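PDB 3O8S: ADP-ribose pyrophosphatase from Streptococcus suis, which probably hydrolyses the pyrophosphate bond of ADP-ribose, as a member of the Nudix hydrolase family. Local coordinates for residues Ser94-Trp99 / Glu116-Asp121; Gln104-Asn109 / Val148-Arg153; Val127-Asp132 / Leu189-Glu194. All coordinates share one frame; numbering follows the deposited sequence.

Contact 1: residues Ser94-Trp99 / Glu116-Asp121; sequences SLPGGW and EEAGLD. With EDO (1,2-ethanediol), chain F; EDO (1,2-ethanediol), chain C.
Glu117 reaches from the last turn of helix 106-118 to the backbone of Pro96 and Gly97, tying the end of the Nudix-box helix to the strand residues just ahead of the box. The sequence from Gly98 to Leu120 largely follows that loop-helix-loop motif, with Gln104 where the consensus has its first glutamate; the motif's glutamates generally serve metal-dependent hydrolysis of nucleoside diphosphate derivatives in this family. The tight part is polar. Gly97 N donates to Glu117 OE1 over 2.8 Å with an N-H...O angle of 160°, meeting the oxygen on its syn side but 25° out of the carboxylate plane. Glu117 OE2, the other carboxylate oxygen, lies 2.7 Å from Gly97 O. Glu117 gets there with CG beside its own backbone N and anti to the carbonyl carbon (chi1 -69°), the chain beyond running extended so that the carboxylate arrives at full length. Glu117 OE1 also sits 3.2 Å from Pro96 CA, so the turn into strand 97-99 presses close on the acid. At the backbone angles of Gly97 and Gly98 a CB would jam against the carbonyl O of the residue before.

Beside this grip the apolar packing is loose: Pro96 CG stands 4.4 Å from Ala118 CB, and Leu84 of strand 82-87 touches both side chains. Two 1,2-ethanediol molecules, probably from the crystallisation liquor, occupy the margins. One is held by Arg74 and Lys183 as well as by Ser94, whose OG lies 2.6 Å from its O2, and places its C2 3.3 Å from Glu117 OE1. The other reaches the helix end, where Gly119 with its positive phi breaks the helix: its O1 donates to Ala118 O over 3.0 Å, and its C1 rests 3.6 Å from Leu120 CD2.

Contact 2: residues Gln104-Asn109 / Val148-Arg153; sequences QSVKDN and VFILCR
The first turn of the Nudix-box helix, 106-118, leans on the central strand 145-157 through Val106, which packs against Val148 and Ile150. One methyl does the touching: Val106 CG1 is anti to its backbone N (chi1 164°), which aims it at the strand, 3.8 Å from Ile150 CD1 and 4.1 Å from Val148 CG1. The valine crosses both partners obliquely and bridges two residues on the same face of the strand. Ile150 offers its longer branch, CG1 as well as CD1 lying near the methyl.

Just before this turn Ser105 is the N-cap: its OG accepts from Asp108 N over 3.2 Å, with a nearly straight N-H...O angle of 168°. The second subunit covers this helix start, its Lys135 forming a salt bridge with Asp108 and a hydrogen bond with Ser105 OG, while its Phe205 packs on Ile150 and makes a cation-pi contact with Lys107. The contact therefore turns from apolar to polar within one helical turn: between these two segments the join is methyl packing, and the directional bonds lie at the cap and the dimer interface.

Contact 3: residues Val127-Asp132 / Leu189-Glu194; sequences VVAILD and LALCLE
Val128 and Ala129 of strand 120-132 form the sheet side of an apolar contact with Leu191 and Cys192 of helix 186-197, the helix that covers one face of the Nudix domain's central sheet. The short strand and helix segments run roughly antiparallel, 146° between their directions, with axes 8.6 Å apart.

Methyl packing comes first. Leu191 CD2 lies 3.9 Å from Val128 CG1 and equally 3.9 Å from Ala129 CB, so one leucine methyl rests on two successive residues. With CG anti to its backbone N (chi1 -167°), Leu191 carries CD2 across to both of them, and the leucine and valine side chains lie alongside each other, pointing opposite ways. Sulfur packing follows: Cys192 SG sits 4.1 Å from both Val128 CG1 and CG2, across the fork of the valine. Phe78 and Ala76 of strand 70-79 also meet this cysteine.

Backbone bonding sets up the arrangement. Val128 and Ala129 both face Phe149 in a classic beta bulge, which explains how two consecutive side chains can turn toward the helix. Val128 O in addition accepts from Trp201 NE1.

Carbon and sulfur thus make the whole join between strand and helix, while Val128 N, Val128 O and Ala129 O bond to other partners; the bulge puts Val128 and Ala129 together on the helix side, where one leucine methyl can touch both.

All three contacts are buried, yet they differ in chemistry. Contact 1 is polar, a carboxylate at the end of the Nudix-box helix gripping backbone just ahead of the box; contacts 2 and 3 are apolar. Contacts 1 and 2 share helix 106-118, using its end and its start. Contacts 2 and 3 take neighbouring strands of one sheet, joined through Phe149, whose N and O pair with Ala129 O and Val128 N. Strand 145-157 sends Val148 and Ile150 to helix 106-118, while Phe149 and Leu151 meet helix 186-197. Phe149 also touches Leu95, and Leu95 touches Leu189, tying contact 1 to that second layer. The second subunit reaches the surroundings of all three contacts, most extensively contact 2.

Contact 1: residues Ser94-Trp99 / Glu116-Asp121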
ATOM      1  N   SER A  94      13.754  14.505  -7.057  1.00 54.91           N
ATOM      2  CA  SER A  94      12.898  13.509  -6.452  1.00 51.62           C
ATOM      3  C   SER A  94      12.198  12.666  -7.516  1.00 53.52           C
ATOM      4  O   SER A  94      12.160  13.022  -8.693  1.00 53.21           O
ATOM      5  CB  SER A  94      11.875  14.171  -5.523  1.00 53.02           C
ATOM      6  OG  SER A  94      11.003  15.066  -6.194  1.00 57.22           O
ATOM      7  N   LEU A  95      11.667  11.537  -7.093  1.00 50.13           N
ATOM      8  CA  LEU A  95      10.851  10.696  -7.945  1.00 49.52           C
ATOM      9  C   LEU A  95       9.565  11.443  -8.246  1.00 54.79           C
ATOM     10  O   LEU A  95       9.040  12.117  -7.336  1.00 54.27           O
ATOM     11  CB  LEU A  95      10.497   9.374  -7.227  1.00 47.82           C
ATOM     12  CG  LEU A  95      11.609   8.420  -6.853  1.00 51.18           C
ATOM     13  CD1 LEU A  95      11.046   7.261  -6.036  1.00 49.12           C
ATOM     14  CD2 LEU A  95      12.300   7.908  -8.088  1.00 51.60           C
ATOM     15  N   PRO A  96       8.994  11.314  -9.464  1.00 51.20           N
ATOM     16  CA  PRO A  96       7.694  11.959  -9.714  1.00 52.50           C
ATOM     17  C   PRO A  96       6.676  11.425  -8.707  1.00 57.19           C
ATOM     18  O   PRO A  96       6.751  10.263  -8.293  1.00 54.08           O
ATOM     19  CB  PRO A  96       7.359  11.551 -11.159  1.00 53.05           C
ATOM     20  CG  PRO A  96       8.681  11.251 -11.770  1.00 56.47           C
ATOM     21  CD  PRO A  96       9.478  10.603 -10.664  1.00 51.26           C
ATOM     22  N   GLY A  97       5.796  12.294  -8.255  1.00 56.31           N
ATOM     23  CA  GLY A  97       4.798  11.887  -7.286  1.00 55.81           C
ATOM     24  C   GLY A  97       4.163  13.029  -6.542  1.00 61.58           C
ATOM     25  O   GLY A  97       4.075  14.150  -7.045  1.00 63.27           O
ATOM     26  N   GLY A  98       3.707  12.727  -5.348  1.00 58.16           N
ATOM     27  CA  GLY A  98       3.024  13.692  -4.509  1.00 61.43           C
ATOM     28  C   GLY A  98       1.830  13.077  -3.829  1.00 69.95           C
ATOM     29  O   GLY A  98       1.600  11.862  -3.913  1.00 66.74           O
ATOM     30  N   TRP A  99       1.080  13.919  -3.137  1.00 75.00           N
ATOM     31  CA  TRP A  99      -0.091  13.505  -2.384  1.00 77.90           C
ATOM     32  C   TRP A  99      -1.187  13.056  -3.313  1.00 80.56           C
ATOM     33  O   TRP A  99      -1.437  13.670  -4.354  1.00 82.18           O
ATOM     34  CB  TRP A  99      -0.557  14.604  -1.439  1.00 81.89           C
ATOM     35  CG  TRP A  99       0.351  14.765  -0.258  1.00 84.44           C
ATOM     36  CD1 TRP A  99       0.669  13.816   0.670  1.00 85.86           C
ATOM     37  CD2 TRP A  99       1.048  15.955   0.128  1.00 87.56           C
ATOM     38  NE1 TRP A  99       1.525  14.340   1.610  1.00 87.20           N
ATOM     39  CE2 TRP A  99       1.767  15.655   1.309  1.00 91.66           C
ATOM     40  CE3 TRP A  99       1.143  17.250  -0.416  1.00 92.00           C
ATOM     41  CZ2 TRP A  99       2.568  16.603   1.960  1.00 93.89           C
ATOM     42  CZ3 TRP A  99       1.937  18.189   0.228  1.00 96.55           C
ATOM     43  CH2 TRP A  99       2.630  17.867   1.407  1.00 97.19           C
ATOM     44  N   GLU A 116       2.217  14.753 -15.790  1.00 59.00           N
ATOM     45  CA  GLU A 116       2.245  16.173 -15.432  1.00 62.00           C
ATOM     46  C   GLU A 116       3.628  16.685 -15.038  1.00 64.26           C
ATOM     47  O   GLU A 116       3.948  17.821 -15.346  1.00 66.30           O
ATOM     48  CB  GLU A 116       1.281  16.443 -14.266  1.00 65.02           C
ATOM     49  CG  GLU A 116      -0.185  16.427 -14.668  1.00 79.69           C
ATOM     50  CD  GLU A 116      -1.195  16.515 -13.538  1.00102.34           C
ATOM     51  OE1 GLU A 116      -0.794  16.469 -12.350  1.00 95.61           O
ATOM     52  OE2 GLU A 116      -2.402  16.623 -13.850  1.00 96.12           O
ATOM     53  N   GLU A 117       4.420  15.880 -14.325  1.00 58.40           N
ATOM     54  CA  GLU A 117       5.724  16.304 -13.808  1.00 57.33           C
ATOM     55  C   GLU A 117       6.914  15.981 -14.722  1.00 57.84           C
ATOM     56  O   GLU A 117       7.891  16.730 -14.693  1.00 56.49           O
ATOM     57  CB  GLU A 117       5.973  15.659 -12.435  1.00 56.50           C
ATOM     58  CG  GLU A 117       5.052  16.201 -11.356  1.00 61.05           C
ATOM     59  CD  GLU A 117       4.978  15.414 -10.066  1.00 69.06           C
ATOM     60  OE1 GLU A 117       5.943  14.685  -9.746  1.00 58.70           O
ATOM     61  OE2 GLU A 117       3.957  15.545  -9.357  1.00 57.87           O
ATOM     62  N   ALA A 118       6.860  14.860 -15.484  1.00 50.93           N
ATOM     63  CA  ALA A 118       7.996  14.431 -16.301  1.00 49.37           C
ATOM     64  C   ALA A 118       7.705  14.354 -17.817  1.00 52.33           C
ATOM     65  O   ALA A 118       8.648  14.142 -18.598  1.00 51.16           O
ATOM     66  CB  ALA A 118       8.500  13.076 -15.802  1.00 47.29           C
ATOM     67  N   GLY A 119       6.437  14.554 -18.203  1.00 48.68           N
ATOM     68  CA  GLY A 119       5.973  14.486 -19.587  1.00 49.68           C
ATOM     69  C   GLY A 119       5.929  13.054 -20.103  1.00 54.36           C
ATOM     70  O   GLY A 119       5.792  12.825 -21.309  1.00 54.65           O
ATOM     71  N   LEU A 120       6.016  12.074 -19.184  1.00 48.62           N
ATOM     72  CA  LEU A 120       6.105  10.682 -19.567  1.00 48.23           C
ATOM     73  C   LEU A 120       4.835   9.868 -19.384  1.00 52.46           C
ATOM     74  O   LEU A 120       4.147   9.989 -18.372  1.00 52.74           O
ATOM     75  CB  LEU A 120       7.254   9.989 -18.780  1.00 46.58           C
ATOM     76  CG  LEU A 120       8.658  10.657 -18.864  1.00 52.44           C
ATOM     77  CD1 LEU A 120       9.682   9.874 -18.041  1.00 52.65           C
ATOM     78  CD2 LEU A 120       9.137  10.786 -20.304  1.00 51.92           C
ATOM     79  N   ASP A 121       4.586   8.970 -20.352  1.00 48.38           N
ATOM     80  CA  ASP A 121       3.526   7.968 -20.312  1.00 46.63           C
ATOM     81  C   ASP A 121       4.138   6.731 -19.723  1.00 48.67           C
ATOM     82  O   ASP A 121       5.150   6.247 -20.232  1.00 47.16           O
ATOM     83  CB  ASP A 121       2.942   7.675 -21.693  1.00 50.24           C
ATOM     84  CG  ASP A 121       2.316   8.868 -22.396  1.00 67.30           C
ATOM     85  OD1 ASP A 121       1.571   9.631 -21.730  1.00 66.07           O
ATOM     86  OD2 ASP A 121       2.485   8.978 -23.634  1.00 80.44           O
TER
HETATM   87  C1  EDO F 210       7.637  17.193  -7.723  1.00 66.10           C
HETATM   88  O1  EDO F 210       6.381  17.637  -7.199  1.00 71.21           O
HETATM   89  C2  EDO F 210       7.874  15.753  -7.293  1.00 62.76           C
HETATM   90  O2  EDO F 210       8.521  15.726  -6.019  1.00 64.76           O
HETATM   91  C1  EDO C 207      11.929  13.049 -19.754  1.00 65.13           C
HETATM   92  O1  EDO C 207      11.414  13.095 -18.396  1.00 65.27           O
HETATM   93  C2  EDO C 207      12.826  11.856 -20.076  1.00 60.30           C
HETATM   94  O2  EDO C 207      14.126  12.055 -19.515  1.00 66.15           O

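Contact 2: residues Gln104-Asn109 / Val148-Arg153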
ATOM      1  N   GLN A 104      -8.939  10.051  -6.787  1.00 74.04           N
ATOM      2  CA  GLN A 104      -8.190   9.119  -7.622  1.00 69.15           C
ATOM      3  C   GLN A 104      -7.548   8.014  -6.816  1.00 67.52           C
ATOM      4  O   GLN A 104      -7.179   8.212  -5.657  1.00 66.90           O
ATOM      5  CB  GLN A 104      -7.132   9.858  -8.445  1.00 69.44           C
ATOM      6  CG  GLN A 104      -7.741  10.521  -9.676  1.00 88.81           C
ATOM      7  CD  GLN A 104      -6.743  11.341 -10.434  1.00111.53           C
ATOM      8  OE1 GLN A 104      -6.076  10.854 -11.353  1.00105.14           O
ATOM      9  NE2 GLN A 104      -6.653  12.619 -10.091  1.00109.67           N
ATOM     10  N   SER A 105      -7.417   6.841  -7.450  1.00 60.17           N
ATOM     11  CA  SER A 105      -6.754   5.665  -6.904  1.00 57.54           C
ATOM     12  C   SER A 105      -5.231   5.876  -6.938  1.00 57.60           C
ATOM     13  O   SER A 105      -4.756   6.762  -7.651  1.00 55.69           O
ATOM     14  CB  SER A 105      -7.135   4.427  -7.715  1.00 61.05           C
ATOM     15  OG  SER A 105      -6.457   4.394  -8.964  1.00 63.45           O
ATOM     16  N   VAL A 106      -4.477   5.036  -6.212  1.00 51.45           N
ATOM     17  CA  VAL A 106      -3.012   5.083  -6.125  1.00 48.83           C
ATOM     18  C   VAL A 106      -2.390   5.013  -7.531  1.00 51.67           C
ATOM     19  O   VAL A 106      -1.562   5.850  -7.869  1.00 51.34           O
ATOM     20  CB  VAL A 106      -2.476   3.949  -5.199  1.00 50.76           C
ATOM     21  CG1 VAL A 106      -0.971   3.729  -5.393  1.00 49.40           C
ATOM     22  CG2 VAL A 106      -2.780   4.254  -3.743  1.00 51.21           C
ATOM     23  N   LYS A 107      -2.805   4.023  -8.336  1.00 48.64           N
ATOM     24  CA  LYS A 107      -2.334   3.788  -9.699  1.00 47.99           C
ATOM     25  C   LYS A 107      -2.643   4.969 -10.603  1.00 54.59           C
ATOM     26  O   LYS A 107      -1.715   5.469 -11.232  1.00 54.59           O
ATOM     27  CB  LYS A 107      -2.957   2.493 -10.245  1.00 50.28           C
ATOM     28  CG  LYS A 107      -2.618   2.122 -11.671  1.00 61.03           C
ATOM     29  CD  LYS A 107      -3.129   0.723 -12.032  1.00 67.13           C
ATOM     30  CE  LYS A 107      -2.204  -0.385 -11.564  1.00 75.36           C
ATOM     31  NZ  LYS A 107      -2.648  -1.735 -12.011  1.00 85.03           N
ATOM     32  N   ASP A 108      -3.920   5.451 -10.650  1.00 53.35           N
ATOM     33  CA  ASP A 108      -4.300   6.567 -11.521  1.00 55.17           C
ATOM     34  C   ASP A 108      -3.522   7.818 -11.152  1.00 59.52           C
ATOM     35  O   ASP A 108      -3.073   8.557 -12.040  1.00 60.09           O
ATOM     36  CB  ASP A 108      -5.827   6.835 -11.470  1.00 60.53           C
ATOM     37  CG  ASP A 108      -6.691   5.718 -12.039  1.00 74.03           C
ATOM     38  OD1 ASP A 108      -6.198   4.968 -12.914  1.00 74.78           O
ATOM     39  OD2 ASP A 108      -7.862   5.597 -11.611  1.00 80.44           O
ATOM     40  N   ASN A 109      -3.346   8.037  -9.839  1.00 54.65           N
ATOM     41  CA  ASN A 109      -2.632   9.178  -9.301  1.00 55.59           C
ATOM     42  C   ASN A 109      -1.138   9.190  -9.728  1.00 57.43           C
ATOM     43  O   ASN A 109      -0.693  10.230 -10.211  1.00 57.02           O
ATOM     44  CB  ASN A 109      -2.769   9.218  -7.786  1.00 58.79           C
ATOM     45  CG  ASN A 109      -2.388  10.532  -7.197  1.00 74.88           C
ATOM     46  OD1 ASN A 109      -3.155  11.496  -7.212  1.00 68.41           O
ATOM     47  ND2 ASN A 109      -1.187  10.594  -6.667  1.00 69.56           N
ATOM     48  N   VAL A 148       3.715   5.489  -0.692  1.00 44.68           N
ATOM     49  CA  VAL A 148       3.610   4.307  -1.570  1.00 42.99           C
ATOM     50  C   VAL A 148       4.582   4.496  -2.748  1.00 48.19           C
ATOM     51  O   VAL A 148       4.428   5.435  -3.526  1.00 49.64           O
ATOM     52  CB  VAL A 148       2.155   4.065  -2.060  1.00 46.69           C
ATOM     53  CG1 VAL A 148       2.045   2.759  -2.842  1.00 44.98           C
ATOM     54  CG2 VAL A 148       1.169   4.059  -0.896  1.00 47.44           C
ATOM     55  N   PHE A 149       5.608   3.639  -2.836  1.00 43.03           N
ATOM     56  CA  PHE A 149       6.574   3.624  -3.929  1.00 40.24           C
ATOM     57  C   PHE A 149       6.075   2.633  -4.953  1.00 42.80           C
ATOM     58  O   PHE A 149       5.876   1.474  -4.616  1.00 41.35           O
ATOM     59  CB  PHE A 149       7.974   3.271  -3.422  1.00 41.16           C
ATOM     60  CG  PHE A 149       8.610   4.382  -2.620  1.00 43.63           C
ATOM     61  CD1 PHE A 149       8.339   4.525  -1.260  1.00 45.60           C
ATOM     62  CD2 PHE A 149       9.461   5.307  -3.229  1.00 45.27           C
ATOM     63  CE1 PHE A 149       8.920   5.547  -0.525  1.00 46.97           C
ATOM     64  CE2 PHE A 149      10.050   6.327  -2.489  1.00 49.30           C
ATOM     65  CZ  PHE A 149       9.775   6.440  -1.145  1.00 48.49           C
ATOM     66  N   ILE A 150       5.819   3.099  -6.185  1.00 39.41           N
ATOM     67  CA  ILE A 150       5.293   2.290  -7.269  1.00 38.39           C
ATOM     68  C   ILE A 150       6.344   2.172  -8.381  1.00 44.88           C
ATOM     69  O   ILE A 150       6.825   3.186  -8.891  1.00 44.17           O
ATOM     70  CB  ILE A 150       3.948   2.882  -7.819  1.00 41.82           C
ATOM     71  CG1 ILE A 150       2.875   3.114  -6.681  1.00 42.18           C
ATOM     72  CG2 ILE A 150       3.386   2.075  -9.035  1.00 38.97           C
ATOM     73  CD1 ILE A 150       2.233   1.876  -6.143  1.00 42.32           C
ATOM     74  N   LEU A 151       6.659   0.927  -8.780  1.00 41.95           N
ATOM     75  CA  LEU A 151       7.552   0.716  -9.893  1.00 42.47           C
ATOM     76  C   LEU A 151       6.705   0.859 -11.151  1.00 45.17           C
ATOM     77  O   LEU A 151       5.623   0.285 -11.221  1.00 44.45           O
ATOM     78  CB  LEU A 151       8.286  -0.624  -9.799  1.00 42.57           C
ATOM     79  CG  LEU A 151       9.055  -1.077 -11.037  1.00 48.28           C
ATOM     80  CD1 LEU A 151      10.385  -0.311 -11.164  1.00 49.89           C
ATOM     81  CD2 LEU A 151       9.293  -2.578 -10.995  1.00 48.22           C
ATOM     82  N   CYS A 152       7.142   1.734 -12.069  1.00 41.56           N
ATOM     83  CA  CYS A 152       6.451   2.026 -13.319  1.00 41.69           C
ATOM     84  C   CYS A 152       7.342   1.689 -14.469  1.00 47.33           C
ATOM     85  O   CYS A 152       8.562   1.827 -14.403  1.00 48.64           O
ATOM     86  CB  CYS A 152       5.994   3.481 -13.407  1.00 42.46           C
ATOM     87  SG  CYS A 152       4.859   4.014 -12.095  1.00 46.11           S
ATOM     88  N   ARG A 153       6.712   1.286 -15.546  1.00 42.51           N
ATOM     89  CA  ARG A 153       7.344   0.906 -16.765  1.00 41.60           C
ATOM     90  C   ARG A 153       7.150   2.049 -17.763  1.00 43.19           C
ATOM     91  O   ARG A 153       6.019   2.515 -17.947  1.00 41.69           O
ATOM     92  CB  ARG A 153       6.684  -0.404 -17.205  1.00 41.63           C
ATOM     93  CG  ARG A 153       7.123  -0.920 -18.537  1.00 55.63           C
ATOM     94  CD  ARG A 153       6.409  -2.221 -18.844  1.00 60.39           C
ATOM     95  NE  ARG A 153       6.901  -2.750 -20.105  1.00 58.06           N
ATOM     96  CZ  ARG A 153       6.344  -2.516 -21.284  1.00 65.98           C
ATOM     97  NH1 ARG A 153       5.204  -1.846 -21.365  1.00 54.24           N
ATOM     98  NH2 ARG A 153       6.890  -3.003 -22.386  1.00 58.03           N
TER

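Contact 3: residues Val127-Asp132 / Leu189-Glu194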
ATOM      1  N   VAL A 127       4.040  -2.546  -6.483  1.00 36.38           N
ATOM      2  CA  VAL A 127       4.182  -1.807  -5.235  1.00 36.05           C
ATOM      3  C   VAL A 127       5.551  -2.207  -4.665  1.00 41.69           C
ATOM      4  O   VAL A 127       5.753  -3.357  -4.274  1.00 40.32           O
ATOM      5  CB  VAL A 127       3.029  -2.015  -4.208  1.00 38.39           C
ATOM      6  CG1 VAL A 127       3.180  -1.038  -3.030  1.00 37.82           C
ATOM      7  CG2 VAL A 127       1.666  -1.833  -4.874  1.00 38.40           C
ATOM      8  N   VAL A 128       6.494  -1.275  -4.670  1.00 39.05           N
ATOM      9  CA  VAL A 128       7.825  -1.540  -4.112  1.00 38.57           C
ATOM     10  C   VAL A 128       7.699  -1.635  -2.575  1.00 42.26           C
ATOM     11  O   VAL A 128       8.222  -2.553  -1.932  1.00 41.04           O
ATOM     12  CB  VAL A 128       8.867  -0.442  -4.518  1.00 39.94           C
ATOM     13  CG1 VAL A 128      10.217  -0.693  -3.849  1.00 39.70           C
ATOM     14  CG2 VAL A 128       9.017  -0.306  -6.039  1.00 38.22           C
ATOM     15  N   ALA A 129       7.064  -0.618  -2.009  1.00 41.22           N
ATOM     16  CA  ALA A 129       6.931  -0.412  -0.567  1.00 41.45           C
ATOM     17  C   ALA A 129       5.827   0.564  -0.229  1.00 44.46           C
ATOM     18  O   ALA A 129       5.522   1.431  -1.041  1.00 43.32           O
ATOM     19  CB  ALA A 129       8.244   0.121  -0.027  1.00 42.86           C
ATOM     20  N   ILE A 130       5.216   0.392   0.964  1.00 43.55           N
ATOM     21  CA  ILE A 130       4.225   1.260   1.627  1.00 44.59           C
ATOM     22  C   ILE A 130       4.891   1.628   2.938  1.00 47.85           C
ATOM     23  O   ILE A 130       4.950   0.804   3.841  1.00 45.32           O
ATOM     24  CB  ILE A 130       2.834   0.611   1.814  1.00 48.23           C
ATOM     25  CG1 ILE A 130       2.331  -0.014   0.533  1.00 49.28           C
ATOM     26  CG2 ILE A 130       1.815   1.581   2.400  1.00 48.91           C
ATOM     27  CD1 ILE A 130       2.006  -1.374   0.761  1.00 64.96           C
ATOM     28  N   LEU A 131       5.460   2.828   3.029  1.00 46.23           N
ATOM     29  CA  LEU A 131       6.265   3.149   4.182  1.00 47.39           C
ATOM     30  C   LEU A 131       5.813   4.358   4.944  1.00 53.88           C
ATOM     31  O   LEU A 131       5.399   5.354   4.381  1.00 54.87           O
ATOM     32  CB  LEU A 131       7.730   3.365   3.725  1.00 47.53           C
ATOM     33  CG  LEU A 131       8.444   2.168   3.098  1.00 50.04           C
ATOM     34  CD1 LEU A 131       9.688   2.611   2.350  1.00 49.88           C
ATOM     35  CD2 LEU A 131       8.749   1.079   4.149  1.00 50.95           C
ATOM     36  N   ASP A 132       5.978   4.282   6.242  1.00 53.52           N
ATOM     37  CA  ASP A 132       5.673   5.369   7.132  1.00 56.81           C
ATOM     38  C   ASP A 132       6.817   6.390   7.050  1.00 62.16           C
ATOM     39  O   ASP A 132       7.962   6.044   7.360  1.00 62.76           O
ATOM     40  CB  ASP A 132       5.488   4.811   8.543  1.00 60.62           C
ATOM     41  CG  ASP A 132       5.217   5.863   9.570  1.00 79.20           C
ATOM     42  OD1 ASP A 132       4.111   6.441   9.548  1.00 83.38           O
ATOM     43  OD2 ASP A 132       6.109   6.119  10.390  1.00 88.29           O
ATOM     44  N   LEU A 189      15.587   4.623  -3.198  1.00 46.77           N
ATOM     45  CA  LEU A 189      15.867   4.519  -4.649  1.00 45.53           C
ATOM     46  C   LEU A 189      16.530   3.183  -4.957  1.00 50.01           C
ATOM     47  O   LEU A 189      16.149   2.537  -5.932  1.00 49.25           O
ATOM     48  CB  LEU A 189      16.757   5.671  -5.148  1.00 47.18           C
ATOM     49  CG  LEU A 189      16.227   7.085  -4.959  1.00 52.29           C
ATOM     50  CD1 LEU A 189      17.064   8.087  -5.742  1.00 54.70           C
ATOM     51  CD2 LEU A 189      14.751   7.189  -5.316  1.00 49.41           C
ATOM     52  N   ALA A 190      17.502   2.755  -4.097  1.00 48.52           N
ATOM     53  CA  ALA A 190      18.193   1.464  -4.204  1.00 48.79           C
ATOM     54  C   ALA A 190      17.175   0.312  -4.056  1.00 50.02           C
ATOM     55  O   ALA A 190      17.213  -0.645  -4.840  1.00 50.49           O
ATOM     56  CB  ALA A 190      19.303   1.364  -3.164  1.00 51.82           C
ATOM     57  N   LEU A 191      16.194   0.471  -3.155  1.00 43.92           N
ATOM     58  CA  LEU A 191      15.109  -0.505  -2.988  1.00 42.14           C
ATOM     59  C   LEU A 191      14.275  -0.621  -4.284  1.00 44.85           C
ATOM     60  O   LEU A 191      13.964  -1.733  -4.727  1.00 42.18           O
ATOM     61  CB  LEU A 191      14.199  -0.149  -1.784  1.00 41.76           C
ATOM     62  CG  LEU A 191      13.223  -1.268  -1.337  1.00 44.71           C
ATOM     63  CD1 LEU A 191      13.987  -2.414  -0.619  1.00 45.98           C
ATOM     64  CD2 LEU A 191      12.072  -0.709  -0.459  1.00 40.44           C
ATOM     65  N   CYS A 192      13.948   0.525  -4.900  1.00 43.06           N
ATOM     66  CA  CYS A 192      13.210   0.565  -6.174  1.00 41.61           C
ATOM     67  C   CYS A 192      13.997  -0.139  -7.288  1.00 43.77           C
ATOM     68  O   CYS A 192      13.400  -0.922  -8.031  1.00 42.50           O
ATOM     69  CB  CYS A 192      12.878   2.005  -6.553  1.00 42.21           C
ATOM     70  SG  CYS A 192      11.674   2.794  -5.455  1.00 45.58           S
ATOM     71  N   LEU A 193      15.349   0.071  -7.362  1.00 41.18           N
ATOM     72  CA  LEU A 193      16.200  -0.606  -8.366  1.00 41.38           C
ATOM     73  C   LEU A 193      16.156  -2.130  -8.182  1.00 46.36           C
ATOM     74  O   LEU A 193      15.967  -2.873  -9.158  1.00 45.76           O
ATOM     75  CB  LEU A 193      17.649  -0.093  -8.318  1.00 43.88           C
ATOM     76  CG  LEU A 193      18.684  -0.782  -9.248  1.00 49.73           C
ATOM     77  CD1 LEU A 193      18.313  -0.640 -10.721  1.00 49.21           C
ATOM     78  CD2 LEU A 193      20.060  -0.239  -9.015  1.00 51.32           C
ATOM     79  N   GLU A 194      16.291  -2.584  -6.923  1.00 43.19           N
ATOM     80  CA  GLU A 194      16.218  -3.993  -6.569  1.00 44.18           C
ATOM     81  C   GLU A 194      14.850  -4.570  -7.020  1.00 44.13           C
ATOM     82  O   GLU A 194      14.834  -5.632  -7.628  1.00 43.35           O
ATOM     83  CB  GLU A 194      16.468  -4.184  -5.057  1.00 46.96           C
ATOM     84  CG  GLU A 194      16.642  -5.632  -4.618  1.00 63.00           C
ATOM     85  CD  GLU A 194      16.563  -5.863  -3.117  1.00 86.54           C
ATOM     86  OE1 GLU A 194      16.923  -4.935  -2.351  1.00 61.42           O
ATOM     87  OE2 GLU A 194      16.135  -6.970  -2.707  1.00 77.20           O
TER